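Sulfur carrier protein ThiS (Escherichia coli, PDB 1ZUD) carries sulfur on its C-terminal end as the donor for the thiazole phosphate moiety of thiamine phosphate. Local coordinates at residues 20-23 / 28-31. Residues are numbered along the deposited sequence; the frame is centred on the assembly and turned at random.
Sequences ELLE and RQAG
Leu22 and Gln29 make the apolar part of this contact. The methyl CD1 of Leu22 lies 4.1 Å from CG of Gln29. The two side chains meet at a slant, methyl against methylene. Gln29 has CG beside its backbone N (chi1 -62°) and is extended beyond CG (chi2 -178°). This carries its amide past Leu22 toward the carboxylate of Glu23. Both Leu22 and Gln29 also touch Trp46, and Leu22 rests on Leu59 of strand 56-61.

The polar part runs through one water. The water donates to OE2 of Glu23 at 2.8 Å and accepts from NE2 of Gln29 at 2.6 Å. No direct hydrogen bond joins the segments, and OE2 of Glu23 stays 4.3 Å from NE2 of Gln29. Glu23, an exposed residue, is bent at chi2 (-70°), which turns its carboxylate toward the water. The water oxygen also lies against CB of buried Leu22, 3.6 Å away, so the polar bridge runs beside the apolar contact.

On either side of Gln29 in sequence the loop meets ThiF: Arg28 packs on Pro180 of the ThiF chain, and Gly31 N is hydrogen-bonded to OD1 of Asp176 of that chain, while the backbone of Gly31 is also hydrogen-bonded to Val62.

Helix 18-24 is thereby joined to the loop leading into strand 32-36. This is the helix-to-third-strand connection of the ubiquitin-like beta-grasp fold, in which the helix packs across the mixed sheet.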
loop_
_atom_site.group_PDB
_atom_site.type_symbol
_atom_site.label_atom_id
_atom_site.label_comp_id
_atom_site.label_asym_id
_atom_site.label_seq_id
_atom_site.Cartn_x
_atom_site.Cartn_y
_atom_site.Cartn_z
ATOM N N GLU D 20 2.777 36.042 -2.822
ATOM C CA GLU D 20 3.636 36.871 -1.958
ATOM C C GLU D 20 4.208 36.068 -0.787
ATOM O O GLU D 20 5.363 36.244 -0.385
ATOM C CB GLU D 20 2.844 38.071 -1.400
ATOM C CG GLU D 20 2.162 38.916 -2.505
ATOM C CD GLU D 20 1.356 40.106 -1.938
ATOM O OE1 GLU D 20 0.376 39.888 -1.177
ATOM O OE2 GLU D 20 1.715 41.264 -2.259
ATOM N N LEU D 21 3.382 35.206 -0.207
ATOM C CA LEU D 21 3.872 34.374 0.893
ATOM C C LEU D 21 5.007 33.444 0.409
ATOM O O LEU D 21 6.032 33.318 1.077
ATOM C CB LEU D 21 2.730 33.511 1.470
ATOM C CG LEU D 21 3.180 32.549 2.581
ATOM C CD1 LEU D 21 3.731 33.381 3.718
ATOM C CD2 LEU D 21 2.048 31.678 3.064
ATOM N N LEU D 22 4.836 32.796 -0.744
ATOM C CA LEU D 22 5.883 31.871 -1.221
ATOM C C LEU D 22 7.170 32.665 -1.483
ATOM O O LEU D 22 8.282 32.188 -1.226
ATOM C CB LEU D 22 5.410 31.109 -2.491
ATOM C CG LEU D 22 4.166 30.214 -2.244
ATOM C CD1 LEU D 22 3.796 29.458 -3.513
ATOM C CD2 LEU D 22 4.457 29.221 -1.096
ATOM N N GLU D 23 7.007 33.889 -1.965
ATOM C CA GLU D 23 8.141 34.779 -2.240
ATOM C C GLU D 23 8.863 35.114 -0.938
ATOM O O GLU D 23 10.101 35.073 -0.869
ATOM C CB GLU D 23 7.666 36.085 -2.899
ATOM C CG GLU D 23 7.339 35.958 -4.370
ATOM C CD GLU D 23 8.587 35.748 -5.228
ATOM O OE1 GLU D 23 9.284 36.744 -5.564
ATOM O OE2 GLU D 23 8.874 34.586 -5.566
ATOM N N ARG D 28 10.332 27.982 -4.422
ATOM C CA ARG D 28 10.221 27.896 -5.878
ATOM C C ARG D 28 8.811 27.389 -6.247
ATOM O O ARG D 28 8.301 26.456 -5.625
ATOM C CB ARG D 28 11.306 26.935 -6.408
ATOM C CG ARG D 28 10.953 26.241 -7.699
ATOM C CD ARG D 28 11.323 24.763 -7.607
ATOM N NE ARG D 28 12.687 24.497 -8.047
ATOM C CZ ARG D 28 13.417 23.455 -7.650
ATOM N NH1 ARG D 28 12.923 22.576 -6.785
ATOM N NH2 ARG D 28 14.632 23.273 -8.153
ATOM N N GLN D 29 8.204 27.971 -7.278
ATOM C CA GLN D 29 6.851 27.580 -7.671
ATOM C C GLN D 29 6.764 26.454 -8.723
ATOM O O GLN D 29 5.811 25.676 -8.741
ATOM C CB GLN D 29 6.098 28.842 -8.121
ATOM C CG GLN D 29 5.984 29.838 -6.952
ATOM C CD GLN D 29 5.205 31.101 -7.320
ATOM O OE1 GLN D 29 4.334 31.084 -8.208
ATOM N NE2 GLN D 29 5.517 32.204 -6.635
ATOM N N ALA D 30 7.777 26.387 -9.578
ATOM C CA ALA D 30 7.875 25.387 -10.621
ATOM C C ALA D 30 7.934 23.990 -9.956
ATOM O O ALA D 30 8.667 23.779 -9.001
ATOM C CB ALA D 30 9.133 25.643 -11.457
ATOM N N GLY D 31 7.132 23.060 -10.447
ATOM C CA GLY D 31 7.138 21.727 -9.870
ATOM C C GLY D 31 6.450 21.623 -8.515
ATOM O O GLY D 31 6.512 20.565 -7.895
HETATM O O HOH W 1 7.657 32.105 -5.090
#